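Local atomic coordinates of Glyco_hydro_cc domain-containing protein (Trichoderma gamsii, PDB entry 6UBD), a protein that binds oligosaccharides as a subgroup VII member of glycoside hydrolase family 128, a family that cleaves beta-1,3-glucans. Residues Leu141-Met146 and Phe169-Ile174; Ala24-Thr29 and Thr97-Met102; Trp56-Ser61 and Ala85-Gln90; Leu126-Ile131 and Gln162-Trp167. All coordinates share one frame; numbering follows the deposited sequence. Where two conformers were deposited one is given.

Interaction 1 (Leu141-Met146 and Phe169-Ile174); sequences LGSPAM and FTSIHI
F169 engages L141 and G142 through both its backbone and its ring. Its N-H bonds to L141 O and its O accepts S143 N at 3.0 Å, making one parallel bridge opposite G142. With CG between the backbone N and the carbonyl carbon (chi1 63°), the phenyl ring turns one face to the glycine, and G142 CA stands 3.5 Å from the ring centroid in a CH-pi contact. A side chain on G142 would probably run into this ring. T170 adds its CG2 against S143 OG, while its OG1 bonds to W167. S171 and S143 then interlock: S171 N donates to S143 OG at 2.9 Å, and S171 OG donates to a lone pair of S143 O, also at 2.9 Å. S143 OG passes its own hydrogen to P144 O, 2.8 Å away, so its rotation is fixed. Beyond the serines two waters take over, linking S171 O to M146 N and H173 N to M146 O. A145 CB rests 3.6 Å above one face of the H173 imidazole, whose ND1 bonds to E106. Strand 100-102 bonds to G142, strand 197-206 meets S171 and H173 through T200, helix 154-159 packs on P144 and M146, and helix 179-193 on T170 and I172.

Interaction 2 (Ala24-Thr29 and Thr97-Met102); sequences AQHPLT and TPAYVM
Y100 reaches out from the start of its strand to P27 in the N-terminal loop, and its OH donates to P27 O at 2.6 Å. The hydroxyl lies in the plane of that carbonyl, and the oxygen in turn sits at the edge of the phenol ring, near its plane. The same OH also touches P27 CD and, at 3.7 Å, H26 CB. H26 packs beside it. Its CG is anti to the carbonyl carbon (chi1 -58°), which brings one imidazole face over A99: A99 O stands 3.2 Å above the ring plane near the rim, and A99 CB makes a CH-pi contact on that same face, 4.0 Å from the centroid. The H26 and Y100 rings meet obliquely, with planes at 45°. A serine in place of H26 would probably uncover A99 and leave G138 O without the weak hydrogen bond it receives from NE2. Farther along the loop, L28 O takes a hydrogen bond from W198, whose indole also meets the Y100 ring. The loop thus lies across the N-terminal ends of barrel strands: strand 100-102 runs between strands 69-73 and 140-142, with Y100 touching V69 and A140, and L28 also packs on A140.

Interaction 3 (Trp56-Ser61 and Ala85-Gln90); sequences WTPAPS and AQRLQQ
Q90 passes obliquely over the ring of P58. Leaving its helix with CG anti to the backbone N (chi1 -180°) and extended beyond, it puts CB 4.1 Å from P58 CG, and its own CG at 4.0 Å from that same atom. Farther out, Q90 CD and OE1 face P58 CD, the oxygen at 3.7 Å. The tip passes on to the next residue: Q90 NE2 is 3.8 Å from A59 CB and donates to a water at 3.2 Å. That water gives its hydrogens to T57 OG1 and A59 O. T57 OG1 also accepts A59 N in an ST turn, besides bonding to D55, so the amide's hydrogen-bonded link to the turn runs through this water. An alanine in place of Q90 would probably uncover much of one side of P58 and leave the water without its link to the helix. One turn back, R87 O touches P58 CG at 3.4 Å. The extended R87 chain carries its guanidinium past T57 CG2, with W56 O over one face, to a cation-pi contact with W75. This is the C-terminal rim of a (beta/alpha)8 barrel: the loop after strand 52-54 rests on the helix following strand 69-73, and its W56 reaches E201 through NE1.

Interaction 4 (Leu126-Ile131 and Gln162-Trp167); sequences LWNSLI and QLTKSW
W127 NE1 donates to K165 O at 2.8 Å, with an angle of 164° at the hydrogen. The oxygen lies in the indole plane and is met almost head-on. One residue later, N128 uses both ends of its amide. Its ND2 gives a nearly straight bond (174°) to Q162 O at 3.1 Å, lying flat in both the amide and the carbonyl plane, whereas OD1 accepts T164 N at 2.9 Å from well above its plane. The two bonds fix the rotation of the amide and clamp it across L163, whose CA also touches OD1. Around these polar atoms comes the packing. Because W127 CG is anti to the backbone N (chi1 -180°), the indole reaches the loop: its CD1 meets L163 CD2 at 4.0 Å, while at the far corner CH2 meets W167 CB, also at 4.0 Å. I131 CG2, from the helix itself, lies over one indole face. Three backbone groups of the loop are thus tied to two side chains of a single turn of helix 120-136. Helix 154-159 backs the loop, its F158 touching both L163 and W167. On another side of helix 120-136, L130 packs against L88 and F91 of helix 82-92.

Interactions 1 and 2 share neighbouring barrel strands: G142 N lies 2.8 Å from V101 O, a probable hydrogen bond, and their centres are 14 Å apart. Interaction 4 packs against the outer side of interaction 1, with W127 CH2 3.5 Å from G142 O and W167 CD2 3.5 Å from S143 CB. Interactions 3 and 4 touch where L88 CD1 meets L130 CD1 at 3.7 Å, helix on helix. Interactions 1 and 3 do not touch, yet both lead to the C-terminal end of the barrel, where glycans presumably bind: H173 bonds to E106 and W56 to E201, glutamates whose places after the fourth strand and on the seventh are consistent with the catalytic pair of related glycosidases. Interaction 2 lies toward the opposite end.

Interaction 1 (Leu141-Met146 and Phe169-Ile174)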
# COMPACT_ATOMS: atom_id res chain seq x y z
N LEU A 141 -11.37 -7.06 0.24
CA LEU A 141 -10.06 -7.71 -0.03
C LEU A 141 -9.21 -6.93 -1.04
O LEU A 141 -9.74 -6.60 -2.11
CB LEU A 141 -10.32 -9.14 -0.58
CG LEU A 141 -11.11 -10.10 0.33
CD1 LEU A 141 -11.10 -11.50 -0.28
CD2 LEU A 141 -10.51 -10.17 1.72
N GLY A 142 -7.93 -6.76 -0.70
CA GLY A 142 -6.99 -6.13 -1.62
C GLY A 142 -6.10 -7.18 -2.25
O GLY A 142 -5.55 -8.05 -1.56
N SER A 143 -5.74 -7.01 -3.53
CA SER A 143 -4.85 -7.93 -4.23
C SER A 143 -3.48 -7.94 -3.58
O SER A 143 -3.06 -6.89 -2.97
CB SER A 143 -4.73 -7.61 -5.71
OG SER A 143 -3.88 -6.46 -5.97
N PRO A 144 -2.64 -8.95 -3.85
CA PRO A 144 -1.20 -8.76 -3.69
C PRO A 144 -0.68 -7.58 -4.56
O PRO A 144 -1.24 -7.29 -5.60
CB PRO A 144 -0.63 -10.12 -4.14
CG PRO A 144 -1.80 -11.09 -3.98
CD PRO A 144 -2.97 -10.26 -4.45
N ALA A 145 0.40 -6.97 -4.01
CA ALA A 145 1.04 -5.76 -4.64
C ALA A 145 2.37 -6.10 -5.33
O ALA A 145 3.22 -6.71 -4.68
CB ALA A 145 1.22 -4.63 -3.62
N MET A 146 2.47 -5.79 -6.62
CA MET A 146 3.64 -6.23 -7.40
C MET A 146 4.82 -5.23 -7.38
O MET A 146 4.68 -4.01 -7.68
CB MET A 146 3.23 -6.38 -8.87
CG MET A 146 2.14 -7.45 -9.07
SD MET A 146 2.55 -9.12 -8.46
CE MET A 146 1.52 -9.16 -6.97
N PHE A 169 -10.31 -4.67 -4.53
CA PHE A 169 -9.48 -3.51 -4.95
C PHE A 169 -8.09 -4.07 -5.28
O PHE A 169 -7.59 -4.97 -4.60
CB PHE A 169 -9.46 -2.36 -3.90
CG PHE A 169 -8.87 -2.69 -2.55
CD1 PHE A 169 -9.65 -3.17 -1.49
CD2 PHE A 169 -7.52 -2.51 -2.30
CE1 PHE A 169 -9.09 -3.36 -0.24
CE2 PHE A 169 -6.95 -2.76 -1.06
CZ PHE A 169 -7.75 -3.15 -0.03
N THR A 170 -7.48 -3.50 -6.32
CA THR A 170 -6.17 -3.92 -6.82
C THR A 170 -5.11 -3.07 -6.07
O THR A 170 -5.13 -1.77 -6.19
CB THR A 170 -6.04 -3.71 -8.33
OG1 THR A 170 -7.09 -4.48 -8.98
CG2 THR A 170 -4.71 -4.20 -8.83
N SER A 171 -4.21 -3.65 -5.30
CA SER A 171 -3.13 -2.93 -4.58
C SER A 171 -1.96 -2.77 -5.52
O SER A 171 -1.49 -3.76 -6.12
CB SER A 171 -2.67 -3.77 -3.37
OG SER A 171 -3.72 -4.09 -2.51
N ILE A 172 -1.43 -1.53 -5.64
CA ILE A 172 -0.27 -1.19 -6.51
C ILE A 172 0.79 -0.40 -5.74
O ILE A 172 0.46 0.34 -4.80
CB ILE A 172 -0.73 -0.53 -7.84
CG1 ILE A 172 -1.18 0.92 -7.67
CG2 ILE A 172 -1.82 -1.43 -8.47
CD1 ILE A 172 -1.50 1.60 -9.03
N HIS A 173 2.02 -0.59 -6.16
CA HIS A 173 3.18 0.18 -5.64
C HIS A 173 3.67 1.07 -6.79
O HIS A 173 3.93 0.57 -7.88
CB HIS A 173 4.30 -0.78 -5.20
CG HIS A 173 4.01 -1.45 -3.89
ND1 HIS A 173 4.96 -2.25 -3.24
CD2 HIS A 173 2.93 -1.35 -3.07
CE1 HIS A 173 4.42 -2.64 -2.08
NE2 HIS A 173 3.20 -2.11 -1.94
N ILE A 174 3.81 2.39 -6.55
CA ILE A 174 4.30 3.35 -7.60
C ILE A 174 5.65 3.96 -7.16
O ILE A 174 5.69 4.74 -6.17
CB ILE A 174 3.22 4.39 -7.86
CG1 ILE A 174 1.94 3.77 -8.41
CG2 ILE A 174 3.80 5.42 -8.87
CD1 ILE A 174 0.82 4.72 -8.80
O HOH W 1 2.41 -2.52 -8.36
O HOH W 2 0.23 -4.49 -8.06

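Interaction 2 (Ala24-Thr29 and Thr97-Met102)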
# COMPACT_ATOMS: atom_id res chain seq x y z
N ALA A 24 -24.22 -4.76 4.74
CA ALA A 24 -23.69 -3.51 4.17
C ALA A 24 -22.22 -3.74 3.73
O ALA A 24 -21.41 -4.35 4.48
CB ALA A 24 -23.85 -2.38 5.16
N GLN A 25 -21.90 -3.33 2.52
CA GLN A 25 -20.53 -3.43 1.95
C GLN A 25 -19.72 -2.25 2.46
O GLN A 25 -20.28 -1.19 2.73
CB GLN A 25 -20.60 -3.52 0.43
CG GLN A 25 -21.59 -4.59 -0.02
CD GLN A 25 -21.25 -5.96 0.53
OE1 GLN A 25 -20.14 -6.45 0.29
NE2 GLN A 25 -22.19 -6.62 1.24
N HIS A 26 -18.42 -2.44 2.58
CA HIS A 26 -17.48 -1.37 2.91
C HIS A 26 -17.30 -0.46 1.70
O HIS A 26 -17.13 -0.97 0.57
CB HIS A 26 -16.14 -1.94 3.36
CG HIS A 26 -16.23 -2.85 4.52
ND1 HIS A 26 -16.53 -2.43 5.78
CD2 HIS A 26 -16.05 -4.19 4.60
CE1 HIS A 26 -16.56 -3.47 6.60
NE2 HIS A 26 -16.27 -4.61 5.89
N PRO A 27 -17.26 0.85 1.87
CA PRO A 27 -16.90 1.72 0.77
C PRO A 27 -15.42 1.45 0.42
O PRO A 27 -14.59 1.19 1.28
CB PRO A 27 -17.11 3.14 1.30
CG PRO A 27 -16.83 3.01 2.77
CD PRO A 27 -17.42 1.65 3.11
N LEU A 28 -15.06 1.53 -0.85
CA LEU A 28 -13.66 1.22 -1.26
C LEU A 28 -12.75 2.44 -1.08
O LEU A 28 -11.53 2.22 -1.12
CB LEU A 28 -13.61 0.50 -2.61
CG LEU A 28 -14.21 -0.91 -2.64
CD1 LEU A 28 -14.03 -1.58 -4.00
CD2 LEU A 28 -13.64 -1.82 -1.55
N THR A 29 -13.27 3.63 -0.81
CA THR A 29 -12.48 4.71 -0.18
C THR A 29 -12.73 4.67 1.32
O THR A 29 -13.90 4.78 1.73
CB THR A 29 -12.84 6.10 -0.72
OG1 THR A 29 -12.38 6.16 -2.07
CG2 THR A 29 -12.23 7.25 0.06
N THR A 97 -12.45 -10.16 12.45
CA THR A 97 -12.50 -9.84 11.03
C THR A 97 -12.24 -8.34 10.82
O THR A 97 -13.01 -7.52 11.32
CB THR A 97 -13.82 -10.31 10.40
OG1 THR A 97 -14.05 -11.72 10.59
CG2 THR A 97 -13.87 -10.01 8.92
N PRO A 98 -11.17 -7.91 10.09
CA PRO A 98 -10.95 -6.51 9.77
C PRO A 98 -11.97 -6.03 8.74
O PRO A 98 -12.55 -6.82 7.99
CB PRO A 98 -9.50 -6.46 9.27
CG PRO A 98 -9.00 -7.84 9.22
CD PRO A 98 -10.14 -8.78 9.48
N ALA A 99 -12.12 -4.70 8.66
CA ALA A 99 -12.92 -4.10 7.57
C ALA A 99 -12.19 -4.23 6.22
O ALA A 99 -12.89 -4.43 5.20
CB ALA A 99 -13.23 -2.64 7.85
N TYR A 100 -10.84 -4.15 6.20
CA TYR A 100 -10.06 -4.19 4.96
C TYR A 100 -8.82 -5.07 5.19
O TYR A 100 -8.14 -4.88 6.21
CB TYR A 100 -9.62 -2.78 4.54
CG TYR A 100 -10.72 -1.75 4.33
CD1 TYR A 100 -11.23 -1.01 5.39
CD2 TYR A 100 -11.30 -1.54 3.09
CE1 TYR A 100 -12.28 -0.10 5.20
CE2 TYR A 100 -12.31 -0.61 2.89
CZ TYR A 100 -12.84 0.10 3.96
OH TYR A 100 -13.87 1.01 3.81
N VAL A 101 -8.52 -5.96 4.22
CA VAL A 101 -7.31 -6.82 4.32
C VAL A 101 -6.63 -6.85 2.96
O VAL A 101 -7.31 -7.14 1.95
CB VAL A 101 -7.59 -8.19 4.89
CG1 VAL A 101 -8.61 -8.88 4.13
CG2 VAL A 101 -6.36 -9.10 5.04
N MET A 102 -5.32 -6.65 2.97
CA MET A 102 -4.51 -6.75 1.76
C MET A 102 -3.71 -8.07 1.72
O MET A 102 -3.16 -8.51 2.77
CB MET A 102 -3.51 -5.57 1.68
CG MET A 102 -4.13 -4.16 1.70
SD MET A 102 -3.01 -2.81 1.83
CE MET A 102 -2.36 -2.98 3.49

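Interaction 3 (Trp56-Ser61 and Ala85-Gln90)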
# COMPACT_ATOMS: atom_id res chain seq x y z
N TRP A 56 2.21 -2.99 7.21
CA TRP A 56 2.66 -4.32 6.71
C TRP A 56 2.32 -5.50 7.67
O TRP A 56 2.72 -6.63 7.35
CB TRP A 56 4.15 -4.31 6.34
CG TRP A 56 4.48 -3.32 5.24
CD1 TRP A 56 4.38 -3.49 3.88
CD2 TRP A 56 4.98 -1.98 5.42
NE1 TRP A 56 4.76 -2.35 3.21
CE2 TRP A 56 5.09 -1.42 4.13
CE3 TRP A 56 5.31 -1.19 6.56
CZ2 TRP A 56 5.53 -0.09 3.95
CZ3 TRP A 56 5.72 0.13 6.34
CH2 TRP A 56 5.85 0.67 5.06
N THR A 57 1.67 -5.26 8.81
CA THR A 57 1.34 -6.32 9.79
C THR A 57 -0.15 -6.68 9.76
O THR A 57 -0.98 -6.01 9.15
CB THR A 57 1.72 -5.92 11.23
OG1 THR A 57 0.70 -5.10 11.86
CG2 THR A 57 3.11 -5.31 11.34
N PRO A 58 -0.55 -7.82 10.38
CA PRO A 58 -1.97 -8.20 10.47
C PRO A 58 -2.88 -7.26 11.25
O PRO A 58 -4.08 -7.34 11.08
CB PRO A 58 -1.89 -9.59 11.14
CG PRO A 58 -0.53 -10.14 10.74
CD PRO A 58 0.33 -8.90 10.83
N ALA A 59 -2.27 -6.42 12.12
CA ALA A 59 -3.04 -5.59 13.08
C ALA A 59 -2.28 -4.29 13.35
O ALA A 59 -1.61 -4.16 14.38
CB ALA A 59 -3.33 -6.34 14.34
N PRO A 60 -2.36 -3.26 12.47
CA PRO A 60 -1.65 -2.00 12.71
C PRO A 60 -2.03 -1.47 14.08
O PRO A 60 -3.20 -1.32 14.34
CB PRO A 60 -2.08 -1.04 11.62
CG PRO A 60 -2.69 -1.93 10.54
CD PRO A 60 -3.05 -3.24 11.18
N SER A 61 -1.02 -1.18 14.93
CA SER A 61 -1.44 -0.79 16.32
C SER A 61 -0.68 0.40 16.88
O SER A 61 -0.83 0.65 18.14
CB SER A 61 -1.35 -1.96 17.27
OG SER A 61 0.02 -2.37 17.20
N ALA A 85 7.72 -14.89 9.24
CA ALA A 85 7.16 -15.98 10.06
C ALA A 85 6.30 -15.48 11.24
O ALA A 85 5.24 -16.03 11.52
CB ALA A 85 8.29 -16.91 10.52
N GLN A 86 6.75 -14.44 11.91
CA GLN A 86 5.97 -13.85 13.06
C GLN A 86 4.60 -13.36 12.53
O GLN A 86 3.56 -13.58 13.17
CB GLN A 86 6.76 -12.70 13.70
CG GLN A 86 7.95 -13.17 14.52
CD GLN A 86 8.77 -12.01 15.05
OE1 GLN A 86 8.48 -10.84 14.76
NE2 GLN A 86 9.87 -12.33 15.74
N ARG A 87 4.60 -12.68 11.39
CA ARG A 87 3.34 -12.10 10.83
C ARG A 87 2.40 -13.19 10.37
O ARG A 87 1.18 -13.06 10.56
CB ARG A 87 3.68 -11.12 9.70
CG ARG A 87 4.42 -9.87 10.17
CD ARG A 87 5.01 -9.05 9.04
NE ARG A 87 5.66 -7.87 9.54
CZ ARG A 87 6.29 -6.96 8.82
NH1 ARG A 87 6.37 -7.10 7.51
NH2 ARG A 87 6.81 -5.89 9.39
N LEU A 88 2.92 -14.26 9.77
CA LEU A 88 1.98 -15.36 9.42
C LEU A 88 1.30 -15.93 10.69
O LEU A 88 0.07 -16.18 10.67
CB LEU A 88 2.72 -16.45 8.64
CG LEU A 88 1.94 -17.73 8.35
CD1 LEU A 88 0.80 -17.47 7.38
CD2 LEU A 88 2.85 -18.82 7.81
N GLN A 89 2.09 -16.22 11.73
CA GLN A 89 1.53 -16.76 12.99
C GLN A 89 0.49 -15.77 13.55
O GLN A 89 -0.61 -16.24 13.94
CB GLN A 89 2.65 -17.05 13.98
CG GLN A 89 2.21 -17.59 15.33
CD GLN A 89 3.34 -17.82 16.32
OE1 GLN A 89 4.28 -18.59 16.06
NE2 GLN A 89 3.26 -17.15 17.48
N GLN A 90 0.80 -14.46 13.62
CA GLN A 90 -0.17 -13.45 14.13
C GLN A 90 -1.45 -13.44 13.28
O GLN A 90 -2.53 -13.38 13.85
CB GLN A 90 0.55 -12.10 14.15
CG GLN A 90 -0.26 -10.92 14.65
CD GLN A 90 0.54 -9.62 14.51
OE1 GLN A 90 1.77 -9.66 14.19
NE2 GLN A 90 -0.16 -8.47 14.65
O HOH W 3 1.04 -5.54 14.59

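Interaction 4 (Leu126-Ile131 and Gln162-Trp167)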
# COMPACT_ATOMS: atom_id res chain seq x y z
N LEU A 126 -2.20 -19.86 0.09
CA LEU A 126 -2.32 -18.92 1.25
C LEU A 126 -3.57 -18.07 1.09
O LEU A 126 -4.29 -17.83 2.09
CB LEU A 126 -1.08 -18.03 1.33
CG LEU A 126 0.22 -18.72 1.74
CD1 LEU A 126 1.43 -17.91 1.25
CD2 LEU A 126 0.26 -18.93 3.26
N TRP A 127 -3.84 -17.59 -0.11
CA TRP A 127 -5.02 -16.72 -0.35
C TRP A 127 -6.28 -17.52 -0.01
O TRP A 127 -7.14 -17.03 0.79
CB TRP A 127 -5.05 -16.24 -1.81
CG TRP A 127 -6.21 -15.35 -2.13
CD1 TRP A 127 -7.48 -15.70 -2.51
CD2 TRP A 127 -6.23 -13.91 -2.08
NE1 TRP A 127 -8.30 -14.59 -2.68
CE2 TRP A 127 -7.51 -13.48 -2.50
CE3 TRP A 127 -5.25 -12.92 -1.86
CZ2 TRP A 127 -7.87 -12.11 -2.54
CZ3 TRP A 127 -5.60 -11.55 -1.89
CH2 TRP A 127 -6.89 -11.17 -2.26
N ASN A 128 -6.44 -18.73 -0.56
CA ASN A 128 -7.68 -19.48 -0.33
C ASN A 128 -7.77 -19.91 1.13
O ASN A 128 -8.92 -20.02 1.68
CB ASN A 128 -7.76 -20.71 -1.28
CG ASN A 128 -8.08 -20.34 -2.71
OD1 ASN A 128 -8.57 -19.22 -2.96
ND2 ASN A 128 -7.74 -21.26 -3.63
N SER A 129 -6.68 -20.24 1.81
CA SER A 129 -6.76 -20.78 3.20
C SER A 129 -7.04 -19.66 4.22
O SER A 129 -7.74 -19.89 5.21
CB SER A 129 -5.42 -21.42 3.54
OG SER A 129 -5.32 -21.86 4.88
N LEU A 130 -6.39 -18.47 4.04
CA LEU A 130 -6.37 -17.38 5.06
C LEU A 130 -7.07 -16.07 4.64
O LEU A 130 -7.65 -15.43 5.55
CB LEU A 130 -4.93 -17.13 5.48
CG LEU A 130 -4.18 -18.27 6.15
CD1 LEU A 130 -2.72 -17.98 6.38
CD2 LEU A 130 -4.82 -18.61 7.48
N ILE A 131 -7.02 -15.69 3.37
CA ILE A 131 -7.55 -14.35 3.00
C ILE A 131 -9.00 -14.45 2.52
O ILE A 131 -9.87 -13.73 3.06
CB ILE A 131 -6.64 -13.69 1.93
CG1 ILE A 131 -5.22 -13.52 2.50
CG2 ILE A 131 -7.28 -12.37 1.44
CD1 ILE A 131 -4.20 -12.95 1.57
N GLN A 162 -7.82 -20.61 -9.65
CA GLN A 162 -9.09 -20.87 -8.94
C GLN A 162 -8.98 -20.27 -7.53
O GLN A 162 -8.29 -20.86 -6.67
CB GLN A 162 -9.42 -22.35 -8.98
CG GLN A 162 -10.69 -22.71 -8.23
CD GLN A 162 -11.13 -24.16 -8.42
OE1 GLN A 162 -10.38 -25.04 -8.83
NE2 GLN A 162 -12.39 -24.38 -8.14
N LEU A 163 -9.56 -19.11 -7.34
CA LEU A 163 -9.59 -18.41 -6.05
C LEU A 163 -11.00 -18.58 -5.50
O LEU A 163 -11.95 -18.29 -6.22
CB LEU A 163 -9.18 -16.94 -6.19
CG LEU A 163 -7.82 -16.65 -6.83
CD1 LEU A 163 -7.55 -15.17 -6.90
CD2 LEU A 163 -6.70 -17.34 -6.08
N THR A 164 -11.14 -18.87 -4.24
CA THR A 164 -12.50 -19.07 -3.67
C THR A 164 -13.32 -17.79 -3.67
O THR A 164 -14.55 -17.79 -3.86
CB THR A 164 -12.41 -19.83 -2.34
OG1 THR A 164 -11.69 -19.15 -1.34
CG2 THR A 164 -11.67 -21.13 -2.53
N LYS A 165 -12.63 -16.67 -3.48
CA LYS A 165 -13.13 -15.27 -3.66
C LYS A 165 -11.99 -14.44 -4.25
O LYS A 165 -10.89 -14.61 -3.77
CB LYS A 165 -13.65 -14.76 -2.31
CG LYS A 165 -14.59 -13.58 -2.51
CD LYS A 165 -15.20 -12.98 -1.27
CE LYS A 165 -16.16 -11.86 -1.70
NZ LYS A 165 -16.88 -11.26 -0.58
N SER A 166 -12.33 -13.69 -5.29
CA SER A 166 -11.34 -12.72 -5.86
C SER A 166 -11.26 -11.45 -5.00
O SER A 166 -11.97 -11.28 -3.99
CB SER A 166 -11.63 -12.45 -7.29
OG SER A 166 -10.58 -11.69 -7.89
N TRP A 167 -10.36 -10.55 -5.37
CA TRP A 167 -10.19 -9.26 -4.65
C TRP A 167 -11.23 -8.23 -5.10
O TRP A 167 -11.83 -8.28 -6.15
CB TRP A 167 -8.78 -8.72 -4.80
CG TRP A 167 -8.28 -8.41 -6.17
CD1 TRP A 167 -8.35 -7.19 -6.78
CD2 TRP A 167 -7.51 -9.26 -7.02
NE1 TRP A 167 -7.69 -7.25 -7.98
CE2 TRP A 167 -7.16 -8.50 -8.16
CE3 TRP A 167 -7.13 -10.61 -6.94
CZ2 TRP A 167 -6.41 -9.06 -9.19
CZ3 TRP A 167 -6.36 -11.12 -7.95
CH2 TRP A 167 -5.99 -10.33 -9.04
O HOH W 4 -11.37 -20.37 0.71